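Local structure of protein-tyrosine-phosphatase PTP1 (Arabidopsis thaliana, 6KRW) at residues I30-T35 and Q283-F289; D149-D153 and S164-K168; T246-I250 and F290-I295. The protein removes phosphate from phosphotyrosine in proteins, acting on the MAP kinase MPK6 and, in vitro, MPK4, and with MKP1 restrains plant defence responses. One frame throughout, in Å; residues are numbered along the deposited sequence. Where two conformers were deposited one is given.

Contact 1 of 3, residues I30-T35 and Q283-F289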
ATOM      1  N   ILE A  30      19.036 -10.633  -9.205  1.00 26.31           N
ATOM      2  CA  ILE A  30      17.898 -10.230  -8.335  1.00 24.57           C
ATOM      3  C   ILE A  30      18.168 -10.692  -6.902  1.00 26.43           C
ATOM      4  O   ILE A  30      17.949  -9.905  -5.978  1.00 25.49           O
ATOM      5  CB  ILE A  30      16.587 -10.816  -8.877  1.00 24.32           C
ATOM      6  CG1 ILE A  30      16.286 -10.254 -10.267  1.00 26.99           C
ATOM      7  CG2 ILE A  30      15.453 -10.605  -7.888  1.00 25.14           C
ATOM      8  CD1 ILE A  30      15.148 -10.954 -10.975  1.00 27.15           C
ATOM      9  N   ALA A  31      18.609 -11.932  -6.724  1.00 27.46           N
ATOM     10  CA  ALA A  31      18.887 -12.478  -5.377  1.00 27.29           C
ATOM     11  C   ALA A  31      19.961 -11.615  -4.702  1.00 29.57           C
ATOM     12  O   ALA A  31      19.804 -11.311  -3.498  1.00 28.84           O
ATOM     13  CB  ALA A  31      19.290 -13.932  -5.448  1.00 30.11           C
ATOM     14  N   HIS A  32      21.003 -11.258  -5.467  1.00 31.91           N
ATOM     15  CA  HIS A  32      22.135 -10.436  -4.956  1.00 31.90           C
ATOM     16  C   HIS A  32      21.592  -9.087  -4.489  1.00 28.53           C
ATOM     17  O   HIS A  32      22.026  -8.607  -3.417  1.00 30.58           O
ATOM     18  CB  HIS A  32      23.223 -10.283  -6.029  1.00 32.99           C
ATOM     19  CG  HIS A  32      24.507  -9.731  -5.515  1.00 59.97           C
ATOM     20  ND1 HIS A  32      24.819  -8.387  -5.581  1.00 93.00           N
ATOM     21  CD2 HIS A  32      25.573 -10.342  -4.956  1.00 71.71           C
ATOM     22  CE1 HIS A  32      26.017  -8.191  -5.073  1.00121.34           C
ATOM     23  NE2 HIS A  32      26.504  -9.375  -4.685  1.00118.66           N
ATOM     24  N   GLU A  33      20.698  -8.474  -5.261  1.00 28.31           N
ATOM     25  CA  GLU A  33      20.115  -7.170  -4.850  1.00 24.82           C
ATOM     26  C   GLU A  33      19.434  -7.326  -3.487  1.00 23.97           C
ATOM     27  O   GLU A  33      19.627  -6.473  -2.592  1.00 25.32           O
ATOM     28  CB  GLU A  33      19.129  -6.635  -5.885  1.00 24.54           C
ATOM     29  CG  GLU A  33      19.750  -6.229  -7.201  1.00 25.32           C
ATOM     30  CD  GLU A  33      18.773  -5.760  -8.265  1.00 29.76           C
ATOM     31  OE1 GLU A  33      19.222  -5.255  -9.306  1.00 34.75           O
ATOM     32  OE2 GLU A  33      17.553  -5.933  -8.059  1.00 25.58           O
ATOM     33  N   PHE A  34      18.582  -8.344  -3.330  1.00 23.63           N
ATOM     34  CA  PHE A  34      17.834  -8.484  -2.058  1.00 22.99           C
ATOM     35  C   PHE A  34      18.780  -8.779  -0.889  1.00 24.27           C
ATOM     36  O   PHE A  34      18.571  -8.216   0.195  1.00 24.46           O
ATOM     37  CB  PHE A  34      16.735  -9.545  -2.172  1.00 23.21           C
ATOM     38  CG  PHE A  34      15.798  -9.511  -1.005  1.00 23.35           C
ATOM     39  CD1 PHE A  34      14.857  -8.497  -0.900  1.00 25.71           C
ATOM     40  CD2 PHE A  34      15.893 -10.436   0.027  1.00 25.63           C
ATOM     41  CE1 PHE A  34      14.007  -8.441   0.193  1.00 27.80           C
ATOM     42  CE2 PHE A  34      15.059 -10.354   1.130  1.00 27.64           C
ATOM     43  CZ  PHE A  34      14.104  -9.369   1.202  1.00 28.44           C
ATOM     44  N   THR A  35      19.769  -9.648  -1.093  1.00 26.31           N
ATOM     45  CA  THR A  35      20.765  -9.930  -0.035  1.00 26.57           C
ATOM     46  C   THR A  35      21.459  -8.624   0.379  1.00 26.58           C
ATOM     47  O   THR A  35      21.691  -8.413   1.605  1.00 28.87           O
ATOM     48  CB  THR A  35      21.746 -11.002  -0.510  1.00 31.11           C
ATOM     49  OG1 THR A  35      20.993 -12.186  -0.780  1.00 37.56           O
ATOM     50  CG2 THR A  35      22.800 -11.296   0.527  1.00 36.05           C
ATOM     51  N   GLN A 283       9.299  -7.787   2.460  1.00 20.43           N
ATOM     52  CA  GLN A 283       9.835  -8.613   3.562  1.00 22.78           C
ATOM     53  C   GLN A 283      10.693  -9.787   3.097  1.00 23.10           C
ATOM     54  O   GLN A 283      11.612 -10.155   3.846  1.00 27.82           O
ATOM     55  CB  GLN A 283       8.697  -9.055   4.468  1.00 23.23           C
ATOM     56  CG  GLN A 283       8.253  -7.948   5.395  1.00 27.26           C
ATOM     57  CD  GLN A 283       9.203  -7.924   6.559  1.00 31.13           C
ATOM     58  OE1 GLN A 283       9.200  -8.830   7.390  1.00 34.06           O
ATOM     59  NE2 GLN A 283      10.022  -6.880   6.614  1.00 29.89           N
ATOM     60  N   THR A 284      10.422 -10.377   1.945  1.00 22.35           N
ATOM     61  CA  THR A 284      11.113 -11.654   1.624  1.00 22.64           C
ATOM     62  C   THR A 284      11.732 -11.621   0.233  1.00 23.13           C
ATOM     63  O   THR A 284      11.294 -10.851  -0.603  1.00 22.54           O
ATOM     64  CB  THR A 284      10.160 -12.851   1.731  1.00 24.98           C
ATOM     65  OG1 THR A 284       9.250 -12.779   0.640  1.00 25.28           O
ATOM     66  CG2 THR A 284       9.392 -12.907   3.034  1.00 27.23           C
ATOM     67  N   MET A 285      12.663 -12.531  -0.009  0.50 22.71           N
ATOM     68  CA  MET A 285      13.278 -12.611  -1.355  0.50 24.33           C
ATOM     69  C   MET A 285      12.217 -13.062  -2.372  0.50 24.38           C
ATOM     70  O   MET A 285      12.237 -12.558  -3.496  0.50 23.02           O
ATOM     71  CB  MET A 285      14.476 -13.563  -1.349  0.50 25.31           C
ATOM     72  CG  MET A 285      15.227 -13.585  -2.663  0.50 32.06           C
ATOM     73  SD  MET A 285      16.656 -14.702  -2.671  0.52 29.21           S
ATOM     74  CE  MET A 285      17.784 -13.767  -1.639  0.50 27.44           C
ATOM     75  N   ASP A 286      11.286 -13.944  -1.990  1.00 24.18           N
ATOM     76  CA  ASP A 286      10.199 -14.303  -2.929  1.00 25.50           C
ATOM     77  C   ASP A 286       9.334 -13.083  -3.262  1.00 21.72           C
ATOM     78  O   ASP A 286       8.957 -12.929  -4.438  1.00 23.49           O
ATOM     79  CB  ASP A 286       9.345 -15.447  -2.374  1.00 28.85           C
ATOM     80  CG  ASP A 286      10.010 -16.802  -2.448  1.00 36.07           C
ATOM     81  OD1 ASP A 286      11.026 -16.941  -3.167  1.00 39.73           O
ATOM     82  OD2 ASP A 286       9.501 -17.709  -1.789  1.00 42.25           O
ATOM     83  N   GLN A 287       9.089 -12.192  -2.296  1.00 21.47           N
ATOM     84  CA  GLN A 287       8.311 -10.966  -2.579  1.00 21.11           C
ATOM     85  C   GLN A 287       9.094 -10.072  -3.537  1.00 21.10           C
ATOM     86  O   GLN A 287       8.493  -9.481  -4.401  1.00 19.74           O
ATOM     87  CB  GLN A 287       7.945 -10.239  -1.284  1.00 19.87           C
ATOM     88  CG  GLN A 287       6.784 -10.929  -0.572  1.00 23.90           C
ATOM     89  CD  GLN A 287       6.540 -10.391   0.812  1.00 23.47           C
ATOM     90  OE1 GLN A 287       7.238  -9.484   1.268  1.00 25.40           O
ATOM     91  NE2 GLN A 287       5.544 -10.927   1.501  1.00 24.85           N
ATOM     92  N   TYR A 288      10.417  -9.997  -3.362  1.00 19.95           N
ATOM     93  CA  TYR A 288      11.247  -9.163  -4.249  1.00 19.63           C
ATOM     94  C   TYR A 288      11.210  -9.720  -5.667  1.00 20.31           C
ATOM     95  O   TYR A 288      11.052  -8.978  -6.608  1.00 19.88           O
ATOM     96  CB  TYR A 288      12.656  -9.084  -3.647  1.00 19.89           C
ATOM     97  CG  TYR A 288      13.538  -8.062  -4.306  1.00 20.84           C
ATOM     98  CD1 TYR A 288      13.313  -6.710  -4.102  1.00 21.57           C
ATOM     99  CD2 TYR A 288      14.557  -8.437  -5.148  1.00 20.50           C
ATOM    100  CE1 TYR A 288      14.105  -5.756  -4.709  1.00 21.59           C
ATOM    101  CE2 TYR A 288      15.376  -7.485  -5.740  1.00 22.27           C
ATOM    102  CZ  TYR A 288      15.114  -6.142  -5.556  1.00 21.09           C
ATOM    103  OH  TYR A 288      15.914  -5.172  -6.129  1.00 23.71           O
ATOM    104  N   PHE A 289      11.302 -11.038  -5.800  1.00 21.91           N
ATOM    105  CA  PHE A 289      11.175 -11.691  -7.133  1.00 22.01           C
ATOM    106  C   PHE A 289       9.787 -11.400  -7.713  1.00 22.32           C
ATOM    107  O   PHE A 289       9.661 -11.143  -8.921  1.00 23.07           O
ATOM    108  CB  PHE A 289      11.437 -13.199  -7.043  1.00 24.06           C
ATOM    109  CG  PHE A 289      12.876 -13.564  -7.280  1.00 24.61           C
ATOM    110  CD1 PHE A 289      13.343 -13.819  -8.560  1.00 29.65           C
ATOM    111  CD2 PHE A 289      13.765 -13.654  -6.226  1.00 27.76           C
ATOM    112  CE1 PHE A 289      14.664 -14.165  -8.775  1.00 28.16           C
ATOM    113  CE2 PHE A 289      15.101 -13.969  -6.452  1.00 29.83           C
ATOM    114  CZ  PHE A 289      15.543 -14.245  -7.720  1.00 28.27           C
TER
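Phe-34 and Tyr-288 form the dense centre where helix 27-39 packs on the first turn of helix 285-303. One face of the Phe-34 ring lies against the start of that turn: Met-285 CA is 3.9 Å from the ring centroid, a CH-pi contact, and Phe-34 CE2 comes within 3.4 Å of Met-285 N. The Tyr-288 side chain runs alongside Phe-34 but the other way, the ring planes 40° apart, and Tyr-288 OH donates to Glu-33 OE2 at 2.6 Å. The oxygen is reached from above the carboxylate plane, and it has a second partner in the hydroxyl of Tyr-292, while Lys-23 forms a salt bridge with Glu-33 OE1. At its other end the interface holds a second CH-pi contact: with CG2 anti to the backbone N, Ile-30 sets this methyl over the centre of the Phe-289 ring, 3.5 Å from the centroid.

The segment 283-289 carries the Q-loop glutamine of classical tyrosine phosphatases, Gln-283, which probably contacts substrate as in related enzymes, and the helix start beside it is closed by a capping box in which Gln-287 N donates to Thr-284 OG1 at 3.0 Å.

Toward solvent the packing thins. In one of its two conformers Met-285, bent at chi3 (-73°), lays SD 3.9 Å from Ala-31 CB and brings CE near OG1 of the exposed Thr-35.

Contact 2 of 3, residues D149-D153 and S164-K168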
ATOM      1  N   ASP A 149     -12.173  -6.274  11.297  1.00 61.07           N
ATOM      2  CA  ASP A 149     -13.243  -5.943  10.327  1.00 62.98           C
ATOM      3  C   ASP A 149     -13.690  -4.494  10.526  1.00 45.76           C
ATOM      4  O   ASP A 149     -14.489  -4.211  11.413  1.00 36.01           O
ATOM      5  CB  ASP A 149     -14.424  -6.910  10.460  1.00 63.35           C
ATOM      6  CG  ASP A 149     -15.546  -6.643   9.477  1.00 70.61           C
ATOM      7  OD1 ASP A 149     -15.504  -5.616   8.787  1.00 47.41           O
ATOM      8  OD2 ASP A 149     -16.509  -7.468   9.458  1.00 55.76           O
ATOM      9  N   TYR A 150     -13.120  -3.592   9.739  1.00 35.43           N
ATOM     10  CA  TYR A 150     -13.445  -2.156   9.824  1.00 32.63           C
ATOM     11  C   TYR A 150     -14.352  -1.757   8.671  1.00 30.91           C
ATOM     12  O   TYR A 150     -14.612  -0.568   8.559  1.00 33.66           O
ATOM     13  CB  TYR A 150     -12.126  -1.359   9.804  1.00 33.29           C
ATOM     14  CG  TYR A 150     -11.306  -1.476   8.531  1.00 26.14           C
ATOM     15  CD1 TYR A 150     -11.541  -0.647   7.453  1.00 28.15           C
ATOM     16  CD2 TYR A 150     -10.362  -2.480   8.376  1.00 32.08           C
ATOM     17  CE1 TYR A 150     -10.851  -0.804   6.260  1.00 28.87           C
ATOM     18  CE2 TYR A 150      -9.671  -2.662   7.186  1.00 31.42           C
ATOM     19  CZ  TYR A 150      -9.924  -1.821   6.124  1.00 28.11           C
ATOM     20  OH  TYR A 150      -9.292  -1.954   4.923  1.00 26.58           O
ATOM     21  N   PHE A 151     -14.916  -2.706   7.904  1.00 32.42           N
ATOM     22  CA  PHE A 151     -15.591  -2.266   6.653  1.00 33.37           C
ATOM     23  C   PHE A 151     -16.879  -3.037   6.327  1.00 45.29           C
ATOM     24  O   PHE A 151     -17.647  -2.533   5.489  1.00 39.33           O
ATOM     25  CB  PHE A 151     -14.626  -2.333   5.473  1.00 31.50           C
ATOM     26  CG  PHE A 151     -14.005  -3.691   5.279  1.00 37.38           C
ATOM     27  CD1 PHE A 151     -12.798  -3.993   5.888  1.00 31.58           C
ATOM     28  CD2 PHE A 151     -14.599  -4.652   4.477  1.00 38.62           C
ATOM     29  CE1 PHE A 151     -12.200  -5.232   5.725  1.00 34.75           C
ATOM     30  CE2 PHE A 151     -13.995  -5.884   4.307  1.00 36.69           C
ATOM     31  CZ  PHE A 151     -12.814  -6.190   4.943  1.00 36.12           C
ATOM     32  N   GLN A 152     -17.145  -4.199   6.910  1.00 41.57           N
ATOM     33  CA  GLN A 152     -18.360  -4.958   6.535  1.00 67.80           C
ATOM     34  C   GLN A 152     -19.550  -4.417   7.322  1.00 64.09           C
ATOM     35  O   GLN A 152     -19.417  -4.192   8.522  1.00 43.34           O
ATOM     36  CB  GLN A 152     -18.126  -6.441   6.790  1.00 59.94           C
ATOM     37  CG  GLN A 152     -17.054  -7.043   5.888  1.00 63.56           C
ATOM     38  CD  GLN A 152     -17.035  -8.550   5.970  1.00 67.29           C
ATOM     39  OE1 GLN A 152     -17.450  -9.245   5.041  1.00 76.49           O
ATOM     40  NE2 GLN A 152     -16.583  -9.066   7.104  1.00 39.80           N
ATOM     41  N   ASP A 153     -20.683  -4.214   6.656  1.00 67.54           N
ATOM     42  CA  ASP A 153     -21.899  -3.648   7.304  1.00 88.25           C
ATOM     43  C   ASP A 153     -23.108  -4.541   6.999  1.00 69.11           C
ATOM     44  O   ASP A 153     -24.209  -3.999   6.736  1.00 59.14           O
ATOM     45  CB  ASP A 153     -22.114  -2.193   6.880  1.00 82.88           C
ATOM     46  CG  ASP A 153     -22.643  -2.023   5.463  1.00102.08           C
ATOM     47  OD1 ASP A 153     -22.425  -2.929   4.634  1.00109.50           O
ATOM     48  OD2 ASP A 153     -23.277  -0.984   5.199  1.00 58.88           O
ATOM     49  N   SER A 164     -19.759   7.473  10.593  1.00 43.91           N
ATOM     50  CA  SER A 164     -20.670   6.420  10.075  1.00 48.23           C
ATOM     51  C   SER A 164     -20.153   5.916   8.726  1.00 47.81           C
ATOM     52  O   SER A 164     -19.677   6.725   7.908  1.00 43.14           O
ATOM     53  CB  SER A 164     -22.077   6.918   9.975  1.00 65.80           C
ATOM     54  OG  SER A 164     -22.200   7.874   8.934  1.00 70.35           O
ATOM     55  N   LEU A 165     -20.245   4.611   8.509  1.00 44.44           N
ATOM     56  CA  LEU A 165     -19.806   3.956   7.251  1.00 41.76           C
ATOM     57  C   LEU A 165     -20.966   3.167   6.642  1.00 46.39           C
ATOM     58  O   LEU A 165     -21.660   2.450   7.375  1.00 47.18           O
ATOM     59  CB  LEU A 165     -18.639   3.030   7.576  1.00 36.91           C
ATOM     60  CG  LEU A 165     -18.009   2.293   6.400  1.00 40.04           C
ATOM     61  CD1 LEU A 165     -17.275   3.244   5.474  1.00 44.67           C
ATOM     62  CD2 LEU A 165     -17.070   1.211   6.900  1.00 42.62           C
ATOM     63  N   THR A 166     -21.121   3.266   5.329  1.00 44.16           N
ATOM     64  CA  THR A 166     -22.191   2.581   4.569  1.00 52.01           C
ATOM     65  C   THR A 166     -21.612   2.059   3.259  1.00 56.12           C
ATOM     66  O   THR A 166     -20.801   2.735   2.627  1.00 48.45           O
ATOM     67  CB  THR A 166     -23.373   3.528   4.358  1.00 68.50           C
ATOM     68  OG1 THR A 166     -24.110   3.566   5.581  1.00 60.74           O
ATOM     69  CG2 THR A 166     -24.269   3.096   3.219  1.00 64.25           C
ATOM     70  N   THR A 167     -22.092   0.893   2.839  1.00 42.24           N
ATOM     71  CA  THR A 167     -21.685   0.276   1.561  1.00 38.42           C
ATOM     72  C   THR A 167     -22.698   0.629   0.472  1.00 39.39           C
ATOM     73  O   THR A 167     -23.875   0.337   0.658  1.00 40.45           O
ATOM     74  CB  THR A 167     -21.537  -1.229   1.732  1.00 40.68           C
ATOM     75  OG1 THR A 167     -20.620  -1.488   2.798  1.00 41.49           O
ATOM     76  CG2 THR A 167     -21.066  -1.874   0.451  1.00 45.15           C
ATOM     77  N   LYS A 168     -22.238   1.200  -0.637  1.00 37.00           N
ATOM     78  CA  LYS A 168     -23.130   1.518  -1.776  1.00 43.56           C
ATOM     79  C   LYS A 168     -23.301   0.267  -2.638  1.00 65.71           C
ATOM     80  O   LYS A 168     -24.390   0.045  -3.115  1.00 54.53           O
ATOM     81  CB  LYS A 168     -22.591   2.690  -2.586  1.00 51.80           C
ATOM     82  CG  LYS A 168     -22.391   3.962  -1.784  1.00 53.18           C
ATOM     83  CD  LYS A 168     -22.145   5.177  -2.649  1.00 86.27           C
ATOM     84  CE  LYS A 168     -21.377   6.251  -1.913  1.00 94.48           C
ATOM     85  NZ  LYS A 168     -21.457   7.568  -2.590  1.00 97.93           N
TER
HETATM   86  O   HOH W   1     -18.851  -3.215   3.222  1.00 51.81           O
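The irregular loop between strands 131-134 and 158-160 folds back here on strand 163-172, near one end of the mixed sheet of the phosphatase domain, and Asp-153 meets Thr-167 where the two come together. The carboxylate grips the strand at two points. Asp-153 OD2 accepts from Thr-167 N at 3.2 Å, the N-H coming from above the carboxylate plane, 50° out of it. Asp-153 OD1 lies 3.0 Å from Thr-167 OG1, a weak hydrogen bond. With chi1 at 75°, Asp-153 CG sits between its own backbone N and carbonyl carbon, which turns the carboxylate in toward the strand. A bound water continues the link, donating to Phe-151 O at 2.7 Å and also hydrogen-bonded to Thr-167 OG1. An alanine in place of Asp-153 would probably leave Thr-167 N without this acceptor and Thr-167 OG1 without its carboxylate neighbour.

Leu-165 contributes packing: its CD2 lies against the loop backbone, 3.5 Å from Tyr-150 O and 3.8 Å from Phe-151 CA. Tyr-150 O accepts from Trp-121 NE1, and the Tyr-150 hydroxyl points inward to bond with His-236 and His-198, so the loop is tied to the interior as well as to the sheet. Arg-158, on the neighbouring strand 158-160, bonds to the carbonyls of Asp-149 and Gln-152.

The loop holds its own shape through an Asx turn at Asp-149. Within the loop, Asp-149 OD1 accepts from Phe-151 N, which comes in nearly along the C-O bond, and from Gln-152 N, 2.9 Å away, on the syn lone pair.

Contact 3 of 3, residues T246-I250 and F290-I295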
ATOM      1  N   THR A 246       5.534  -4.612  -1.381  1.00 18.24           N
ATOM      2  CA  THR A 246       5.614  -5.257  -2.702  1.00 17.67           C
ATOM      3  C   THR A 246       4.599  -4.582  -3.634  1.00 16.50           C
ATOM      4  O   THR A 246       4.960  -4.253  -4.742  1.00 17.82           O
ATOM      5  CB  THR A 246       5.401  -6.766  -2.539  1.00 18.44           C
ATOM      6  OG1 THR A 246       6.329  -7.314  -1.600  1.00 19.56           O
ATOM      7  CG2 THR A 246       5.504  -7.513  -3.848  1.00 21.79           C
ATOM      8  N   TYR A 247       3.327  -4.455  -3.215  1.00 19.01           N
ATOM      9  CA  TYR A 247       2.321  -3.802  -4.084  1.00 19.86           C
ATOM     10  C   TYR A 247       2.790  -2.379  -4.434  1.00 20.18           C
ATOM     11  O   TYR A 247       2.772  -1.969  -5.596  1.00 19.23           O
ATOM     12  CB  TYR A 247       0.912  -3.772  -3.473  1.00 19.76           C
ATOM     13  CG  TYR A 247       0.020  -3.044  -4.428  1.00 20.81           C
ATOM     14  CD1 TYR A 247      -0.481  -3.697  -5.558  1.00 24.86           C
ATOM     15  CD2 TYR A 247      -0.233  -1.699  -4.286  1.00 21.95           C
ATOM     16  CE1 TYR A 247      -1.151  -2.979  -6.521  1.00 28.66           C
ATOM     17  CE2 TYR A 247      -0.907  -0.973  -5.244  1.00 26.03           C
ATOM     18  CZ  TYR A 247      -1.382  -1.635  -6.357  1.00 34.00           C
ATOM     19  OH  TYR A 247      -1.942  -0.886  -7.308  1.00 31.69           O
ATOM     20  N   CYS A 248       3.179  -1.614  -3.423  1.00 18.35           N
ATOM     21  CA  CYS A 248       3.616  -0.205  -3.664  1.00 16.48           C
ATOM     22  C   CYS A 248       4.775  -0.188  -4.680  1.00 16.92           C
ATOM     23  O   CYS A 248       4.806   0.683  -5.530  1.00 17.89           O
ATOM     24  CB  CYS A 248       4.025   0.462  -2.361  1.00 18.47           C
ATOM     25  SG  CYS A 248       2.639   0.798  -1.255  0.96 19.52           S
ATOM     26  N   ALA A 249       5.721  -1.121  -4.576  1.00 17.60           N
ATOM     27  CA  ALA A 249       6.882  -1.142  -5.487  1.00 17.91           C
ATOM     28  C   ALA A 249       6.419  -1.351  -6.924  1.00 17.87           C
ATOM     29  O   ALA A 249       6.939  -0.724  -7.862  1.00 18.01           O
ATOM     30  CB  ALA A 249       7.900  -2.156  -5.062  1.00 17.96           C
ATOM     31  N   ILE A 250       5.463  -2.263  -7.129  1.00 18.07           N
ATOM     32  CA  ILE A 250       4.988  -2.533  -8.517  1.00 19.48           C
ATOM     33  C   ILE A 250       4.276  -1.291  -9.052  1.00 18.92           C
ATOM     34  O   ILE A 250       4.579  -0.827 -10.176  1.00 19.90           O
ATOM     35  CB  ILE A 250       4.085  -3.779  -8.514  1.00 20.39           C
ATOM     36  CG1 ILE A 250       4.849  -5.026  -8.056  1.00 19.67           C
ATOM     37  CG2 ILE A 250       3.413  -3.954  -9.884  1.00 22.98           C
ATOM     38  CD1 ILE A 250       3.942  -6.188  -7.591  1.00 23.47           C
ATOM     39  N   PHE A 290       8.761 -11.456  -6.872  1.00 21.71           N
ATOM     40  CA  PHE A 290       7.373 -11.218  -7.349  1.00 21.05           C
ATOM     41  C   PHE A 290       7.254  -9.795  -7.904  1.00 22.97           C
ATOM     42  O   PHE A 290       6.575  -9.584  -8.894  1.00 23.02           O
ATOM     43  CB  PHE A 290       6.377 -11.507  -6.229  1.00 22.06           C
ATOM     44  CG  PHE A 290       4.932 -11.363  -6.627  1.00 21.68           C
ATOM     45  CD1 PHE A 290       4.269 -12.392  -7.284  1.00 23.29           C
ATOM     46  CD2 PHE A 290       4.223 -10.212  -6.352  1.00 23.07           C
ATOM     47  CE1 PHE A 290       2.938 -12.247  -7.656  1.00 24.00           C
ATOM     48  CE2 PHE A 290       2.894 -10.068  -6.721  1.00 26.99           C
ATOM     49  CZ  PHE A 290       2.246 -11.100  -7.378  1.00 24.97           C
ATOM     50  N   CYS A 291       7.943  -8.822  -7.272  1.00 20.71           N
ATOM     51  CA  CYS A 291       7.966  -7.432  -7.793  1.00 19.57           C
ATOM     52  C   CYS A 291       8.467  -7.461  -9.235  1.00 21.23           C
ATOM     53  O   CYS A 291       7.859  -6.890 -10.104  1.00 21.53           O
ATOM     54  CB  CYS A 291       8.952  -6.533  -7.043  1.00 23.48           C
ATOM     55  SG  CYS A 291       8.454  -6.056  -5.384  1.00 23.76           S
ATOM     56  N   TYR A 292       9.605  -8.121  -9.464  1.00 20.66           N
ATOM     57  CA  TYR A 292      10.199  -8.152 -10.820  1.00 20.84           C
ATOM     58  C   TYR A 292       9.225  -8.826 -11.795  1.00 22.29           C
ATOM     59  O   TYR A 292       8.999  -8.309 -12.877  1.00 22.31           O
ATOM     60  CB  TYR A 292      11.519  -8.904 -10.812  1.00 22.60           C
ATOM     61  CG  TYR A 292      12.728  -8.031 -10.588  1.00 20.74           C
ATOM     62  CD1 TYR A 292      13.283  -7.348 -11.647  1.00 25.03           C
ATOM     63  CD2 TYR A 292      13.314  -7.909  -9.344  1.00 22.53           C
ATOM     64  CE1 TYR A 292      14.389  -6.543 -11.486  1.00 25.88           C
ATOM     65  CE2 TYR A 292      14.434  -7.111  -9.167  1.00 22.62           C
ATOM     66  CZ  TYR A 292      14.960  -6.429 -10.239  1.00 23.26           C
ATOM     67  OH  TYR A 292      16.068  -5.609 -10.125  1.00 25.34           O
ATOM     68  N   ASN A 293       8.646  -9.957 -11.385  1.00 22.96           N
ATOM     69  CA  ASN A 293       7.758 -10.728 -12.292  1.00 22.32           C
ATOM     70  C   ASN A 293       6.532  -9.883 -12.622  1.00 20.78           C
ATOM     71  O   ASN A 293       6.139  -9.852 -13.798  1.00 24.77           O
ATOM     72  CB  ASN A 293       7.399 -12.059 -11.643  1.00 24.99           C
ATOM     73  CG  ASN A 293       8.544 -13.040 -11.679  1.00 28.29           C
ATOM     74  OD1 ASN A 293       9.267 -13.105 -12.656  1.00 39.33           O
ATOM     75  ND2 ASN A 293       8.679 -13.854 -10.651  1.00 35.30           N
ATOM     76  N   ALA A 294       5.951  -9.221 -11.623  1.00 21.32           N
ATOM     77  CA  ALA A 294       4.733  -8.425 -11.871  1.00 21.65           C
ATOM     78  C   ALA A 294       5.092  -7.258 -12.787  1.00 20.65           C
ATOM     79  O   ALA A 294       4.291  -6.860 -13.630  1.00 23.69           O
ATOM     80  CB  ALA A 294       4.098  -7.958 -10.584  1.00 22.08           C
ATOM     81  N   ILE A 295       6.233  -6.604 -12.538  1.00 21.35           N
ATOM     82  CA  ILE A 295       6.604  -5.435 -13.376  1.00 20.63           C
ATOM     83  C   ILE A 295       6.847  -5.892 -14.821  1.00 21.04           C
ATOM     84  O   ILE A 295       6.364  -5.232 -15.749  1.00 22.88           O
ATOM     85  CB  ILE A 295       7.838  -4.740 -12.775  1.00 19.91           C
ATOM     86  CG1 ILE A 295       7.480  -4.026 -11.471  1.00 21.03           C
ATOM     87  CG2 ILE A 295       8.462  -3.779 -13.775  1.00 21.32           C
ATOM     88  CD1 ILE A 295       8.663  -3.695 -10.571  1.00 19.78           C
TER
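Ile-250 is a knob in a hole formed by Phe-290, Cys-291, Ala-294 and Ile-295, where two helices of the phosphatase domain, 242-259 and 285-303, pack side by side. Helix 242-259 is the one that follows the active-site loop of Cys-237, as in other Cys-based tyrosine phosphatases. The local axes of 246-250 and 290-295 approach to 9.4 Å, their directions 36° apart.

From CB the knob forks. The branch methyl CG2, anti to the backbone N, lies 4.1 Å from Ala-294 CB and, somewhat farther off, 4.4 Å from Ile-295 CG1. The other arm, CG1, is anti to the carbonyl carbon (chi1 -62°) and lies 3.9 Å from both Cys-291 CA and Ala-294 CB. Its chain then extends so that the tip, CD1, comes down on the methyl of Ala-294 at 3.5 Å from CB, closer than usual for two carbons; the same tip meets Phe-290 CE2 obliquely.

One turn earlier along its helix Thr-246 takes part through its methyl alone. Its hydroxyl bonds back to the carbonyl of Gly-242, while CG2 approaches the Phe-290 ring at its edge. Trp-204 packs against both residues. Ala-249 CB adds to the cover over the Cys-291 thiol, 4.0 Å from SG, and within 246-250 the nearest atom to that sulfur is Thr-246 CG2, at 3.6 Å.

Overall arrangement
Contacts 1 and 3 share helix 285-303: its first turn carries helix 27-39, and its next turns pack on helix 242-259. Their centres are 11 Å apart, and they are connected through the Glu-33 carboxylate and Tyr-292 and by Thr-246 lying against Gln-287. Contact 3 is wholly buried and apolar, with no hydrogen bond across it. Contact 1, farther from the chain centre, adds a phenol-carboxylate bond to its aromatic packing and has a solvent-facing side. Contact 2 lies across the chain centre from both, about 37 Å from contact 1 between centres; it is partly buried at the sheet, and carboxylate, backbone and water bonds make up most of it.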